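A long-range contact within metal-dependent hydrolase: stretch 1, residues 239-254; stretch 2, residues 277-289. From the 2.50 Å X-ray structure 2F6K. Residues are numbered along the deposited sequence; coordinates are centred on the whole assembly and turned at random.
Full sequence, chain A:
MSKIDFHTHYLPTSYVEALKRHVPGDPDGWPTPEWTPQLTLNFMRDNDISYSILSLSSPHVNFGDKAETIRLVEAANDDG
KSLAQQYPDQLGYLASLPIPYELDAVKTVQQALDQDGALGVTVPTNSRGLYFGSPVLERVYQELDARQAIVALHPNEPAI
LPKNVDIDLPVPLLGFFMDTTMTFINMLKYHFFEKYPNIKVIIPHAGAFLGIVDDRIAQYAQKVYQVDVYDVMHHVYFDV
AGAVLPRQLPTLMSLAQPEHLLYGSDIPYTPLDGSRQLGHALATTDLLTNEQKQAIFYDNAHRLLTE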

# COMPACT_ATOMS: atom_id res chain seq x y z
N ASP A 239 13.87 -9.56 -25.20
CA ASP A 239 15.04 -10.40 -24.99
C ASP A 239 14.39 -11.70 -24.51
O ASP A 239 13.19 -11.71 -24.24
N VAL A 240 15.13 -12.80 -24.43
CA VAL A 240 14.51 -14.05 -24.00
C VAL A 240 15.19 -14.71 -22.82
O VAL A 240 15.40 -15.93 -22.81
N ALA A 241 15.55 -13.91 -21.82
CA ALA A 241 16.18 -14.45 -20.62
C ALA A 241 15.08 -15.13 -19.79
O ALA A 241 13.90 -14.80 -19.91
N GLY A 242 15.47 -16.10 -18.96
CA GLY A 242 14.49 -16.78 -18.13
C GLY A 242 13.97 -18.10 -18.67
O GLY A 242 14.47 -18.61 -19.68
N ALA A 243 12.96 -18.64 -18.01
CA ALA A 243 12.35 -19.91 -18.39
C ALA A 243 11.35 -19.73 -19.53
O ALA A 243 10.16 -20.00 -19.39
N VAL A 244 11.86 -19.30 -20.68
CA VAL A 244 11.04 -19.05 -21.85
C VAL A 244 10.49 -20.28 -22.55
O VAL A 244 9.55 -20.18 -23.34
N LEU A 245 11.08 -21.45 -22.28
CA LEU A 245 10.60 -22.67 -22.91
C LEU A 245 9.95 -23.54 -21.85
O LEU A 245 10.33 -23.47 -20.68
N PRO A 246 8.99 -24.39 -22.23
CA PRO A 246 8.48 -24.59 -23.59
C PRO A 246 7.20 -23.81 -23.90
O PRO A 246 6.62 -23.97 -24.98
N ARG A 247 6.76 -22.96 -22.98
CA ARG A 247 5.53 -22.23 -23.20
C ARG A 247 5.60 -20.74 -23.55
O ARG A 247 5.04 -20.31 -24.55
N GLN A 248 6.30 -19.97 -22.72
CA GLN A 248 6.39 -18.52 -22.91
C GLN A 248 6.85 -18.04 -24.29
O GLN A 248 6.09 -17.38 -24.99
N LEU A 249 8.08 -18.36 -24.67
CA LEU A 249 8.59 -17.93 -25.97
C LEU A 249 7.68 -18.29 -27.14
O LEU A 249 7.39 -17.45 -27.98
N PRO A 250 7.22 -19.56 -27.21
CA PRO A 250 6.33 -19.96 -28.31
C PRO A 250 5.07 -19.07 -28.41
O PRO A 250 4.63 -18.74 -29.51
N THR A 251 4.50 -18.70 -27.26
CA THR A 251 3.32 -17.85 -27.28
C THR A 251 3.68 -16.47 -27.84
O THR A 251 3.00 -15.94 -28.72
N LEU A 252 4.79 -15.92 -27.35
CA LEU A 252 5.27 -14.61 -27.77
C LEU A 252 5.53 -14.51 -29.27
O LEU A 252 5.37 -13.44 -29.86
N MSE A 253 5.93 -15.61 -29.89
CA MSE A 253 6.23 -15.60 -31.31
C MSE A 253 5.02 -15.46 -32.22
O MSE A 253 5.16 -15.21 -33.42
N SER A 254 3.83 -15.61 -31.65
CA SER A 254 2.62 -15.43 -32.44
C SER A 254 2.22 -13.95 -32.40
O SER A 254 1.26 -13.54 -33.05
N GLN A 277 22.56 -23.58 -18.93
CA GLN A 277 21.56 -24.59 -19.24
C GLN A 277 20.41 -23.97 -20.03
O GLN A 277 19.86 -24.61 -20.93
N LEU A 278 20.04 -22.74 -19.69
CA LEU A 278 18.94 -22.10 -20.40
C LEU A 278 19.35 -21.82 -21.84
O LEU A 278 18.54 -21.94 -22.76
N GLY A 279 20.62 -21.46 -22.03
CA GLY A 279 21.11 -21.18 -23.37
C GLY A 279 21.20 -22.44 -24.20
O GLY A 279 20.91 -22.44 -25.40
N HIS A 280 21.61 -23.53 -23.56
CA HIS A 280 21.74 -24.81 -24.22
C HIS A 280 20.36 -25.30 -24.67
O HIS A 280 20.23 -25.92 -25.74
N ALA A 281 19.34 -25.02 -23.87
CA ALA A 281 17.98 -25.42 -24.17
C ALA A 281 17.45 -24.70 -25.41
O ALA A 281 16.72 -25.27 -26.22
N LEU A 282 17.81 -23.43 -25.56
CA LEU A 282 17.36 -22.67 -26.72
C LEU A 282 18.02 -23.23 -27.96
O LEU A 282 17.45 -23.23 -29.05
N ALA A 283 19.24 -23.72 -27.79
CA ALA A 283 20.01 -24.27 -28.89
C ALA A 283 19.51 -25.63 -29.38
O ALA A 283 19.54 -25.91 -30.58
N THR A 284 19.03 -26.45 -28.45
CA THR A 284 18.58 -27.80 -28.80
C THR A 284 17.08 -28.05 -28.86
O THR A 284 16.66 -29.14 -29.23
N THR A 285 16.28 -27.05 -28.51
CA THR A 285 14.83 -27.22 -28.52
C THR A 285 14.23 -27.51 -29.91
O THR A 285 14.75 -27.06 -30.93
N ASP A 286 13.14 -28.27 -29.92
CA ASP A 286 12.43 -28.63 -31.15
C ASP A 286 11.37 -27.58 -31.43
O ASP A 286 10.62 -27.69 -32.40
N LEU A 287 11.28 -26.58 -30.57
CA LEU A 287 10.27 -25.54 -30.72
C LEU A 287 10.73 -24.38 -31.59
O LEU A 287 9.96 -23.47 -31.88
N LEU A 288 11.99 -24.42 -32.01
CA LEU A 288 12.54 -23.37 -32.85
C LEU A 288 13.31 -23.96 -34.03
O LEU A 288 14.03 -24.95 -33.87
N THR A 289 13.15 -23.35 -35.20
CA THR A 289 13.86 -23.80 -36.40
C THR A 289 15.27 -23.25 -36.28
O THR A 289 15.51 -22.32 -35.50

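The two stretches pack through apolar side chains, with no hydrogen bond between them. Together they bury 507 Å².

Leu245 has the largest covered area. Its CB points toward the other stretch, and chi1 m with chi2 t places CD1 against the last turn of the helix. Leu245 CD1 lies 3.6 Å from Ala281 O, 3.7 Å from Thr285 CB and 4.3 Å from Leu282 CD2. Leu245 CD2 is 4.2 Å from Leu287 CD1.

Leu287 answers from the loop after the helix. It is also m, t and points toward stretch 1. Leu287 CD1 is 3.6 Å from Pro246 CB and 4.1 Å from Pro250 CG, so one methyl meets two proline rings. Thr285 OG1 accepts a hydrogen bond from Leu287 N (3.1 Å), a local link within the loop.

Leu282 starts sideways, but its end comes nearer. Its chi1 is m and chi2 t. Leu282 CD2 sits 3.9 Å from Leu249 CD2 and 4.2 Å from Val244 CG2, while Leu282 CD1 is 4.0 Å from Val240 CG2.

Two further contacts extend the patch. Leu278 CD1 rests 3.7 Å from Gly242 O. Selenomethionine Met253, with rotamer m, t, m, brings Met253 SE to 3.4 Å from Leu288 CD2, a tight apolar contact.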

# COMPACT_ATOMS: atom_id res chain seq x y z
CB ASP A 239 16.00 -9.78 -23.96
CG ASP A 239 15.56 -9.95 -22.52
OD1 ASP A 239 15.90 -9.06 -21.71
OD2 ASP A 239 14.93 -10.97 -22.17
CB VAL A 240 14.44 -15.08 -25.17
CG1 VAL A 240 13.59 -14.52 -26.30
CG2 VAL A 240 15.83 -15.42 -25.66
CB ALA A 241 16.83 -13.32 -19.82
CB ALA A 243 11.66 -20.53 -17.18
CB VAL A 244 11.81 -18.23 -22.88
CG1 VAL A 244 12.35 -16.96 -22.23
CG2 VAL A 244 12.94 -19.07 -23.46
CB LEU A 245 11.76 -23.43 -23.58
CG LEU A 245 12.52 -22.75 -24.73
CD1 LEU A 245 13.71 -23.61 -25.13
CD2 LEU A 245 11.58 -22.53 -25.92
CB PRO A 246 8.23 -26.08 -23.62
CG PRO A 246 7.63 -26.29 -22.26
CD PRO A 246 8.51 -25.46 -21.34
CB ARG A 247 4.60 -22.42 -22.00
CG ARG A 247 3.90 -23.79 -21.97
CD ARG A 247 3.37 -24.09 -20.57
NE ARG A 247 4.40 -24.69 -19.73
CZ ARG A 247 4.74 -25.97 -19.78
NH1 ARG A 247 4.12 -26.78 -20.62
NH2 ARG A 247 5.72 -26.45 -19.01
CB GLN A 248 7.30 -17.91 -21.85
CG GLN A 248 7.10 -16.41 -21.70
CD GLN A 248 8.11 -15.77 -20.77
OE1 GLN A 248 7.88 -14.68 -20.25
NE2 GLN A 248 9.23 -16.45 -20.57
CB LEU A 249 10.00 -18.47 -26.21
CG LEU A 249 10.62 -18.08 -27.55
CD1 LEU A 249 10.36 -16.61 -27.85
CD2 LEU A 249 12.10 -18.39 -27.53
CB PRO A 250 5.99 -21.41 -27.96
CG PRO A 250 7.28 -21.89 -27.35
CD PRO A 250 7.64 -20.73 -26.42
CB THR A 251 2.71 -17.69 -25.87
OG1 THR A 251 2.24 -18.95 -25.39
CG2 THR A 251 1.54 -16.71 -25.90
CB LEU A 252 6.56 -14.27 -27.01
CG LEU A 252 7.29 -13.00 -27.48
CD1 LEU A 252 6.48 -11.78 -27.08
CD2 LEU A 252 8.68 -12.95 -26.87
CB MSE A 253 7.06 -16.84 -31.69
CG MSE A 253 8.41 -16.86 -30.97
SE MSE A 253 9.56 -18.34 -31.40
CE MSE A 253 8.38 -19.76 -30.88
CB SER A 254 1.48 -16.29 -31.88
OG SER A 254 1.00 -15.75 -30.66
CB GLN A 277 21.02 -25.24 -17.97
CG GLN A 277 19.92 -26.25 -18.26
CD GLN A 277 19.09 -26.57 -17.03
OE1 GLN A 277 18.45 -25.69 -16.44
NE2 GLN A 277 19.09 -27.85 -16.64
CB LEU A 278 18.53 -20.79 -19.71
CG LEU A 278 17.75 -20.91 -18.40
CD1 LEU A 278 17.50 -19.50 -17.84
CD2 LEU A 278 16.43 -21.64 -18.63
CB HIS A 280 22.41 -25.81 -23.27
CG HIS A 280 22.49 -27.21 -23.80
ND1 HIS A 280 21.39 -28.05 -23.85
CD2 HIS A 280 23.52 -27.90 -24.32
CE1 HIS A 280 21.76 -29.21 -24.38
NE2 HIS A 280 23.05 -29.14 -24.67
CB ALA A 281 17.08 -25.13 -22.98
CB LEU A 282 17.73 -21.19 -26.57
CG LEU A 282 16.79 -20.30 -25.77
CD1 LEU A 282 17.50 -19.01 -25.44
CD2 LEU A 282 15.52 -20.03 -26.58
CB ALA A 283 21.48 -24.36 -28.49
CB THR A 284 19.18 -28.84 -27.82
OG1 THR A 284 18.54 -28.71 -26.54
CG2 THR A 284 20.67 -28.62 -27.64
CB THR A 285 14.13 -25.98 -27.94
OG1 THR A 285 12.72 -26.20 -27.89
CG2 THR A 285 14.44 -24.74 -28.79
CB ASP A 286 11.69 -29.96 -30.98
CG ASP A 286 12.61 -31.15 -30.99
OD1 ASP A 286 12.13 -32.26 -30.67
OD2 ASP A 286 13.81 -30.99 -31.32
CB LEU A 287 9.85 -25.02 -29.35
CG LEU A 287 9.24 -26.12 -28.48
CD1 LEU A 287 8.95 -25.60 -27.08
CD2 LEU A 287 7.97 -26.63 -29.15
CB LEU A 288 13.50 -22.50 -32.04
CG LEU A 288 12.98 -21.81 -30.78
CD1 LEU A 288 14.08 -20.94 -30.20
CD2 LEU A 288 11.77 -20.97 -31.10
CB THR A 289 13.23 -23.20 -37.68
OG1 THR A 289 13.56 -21.81 -37.78
CG2 THR A 289 11.71 -23.34 -37.65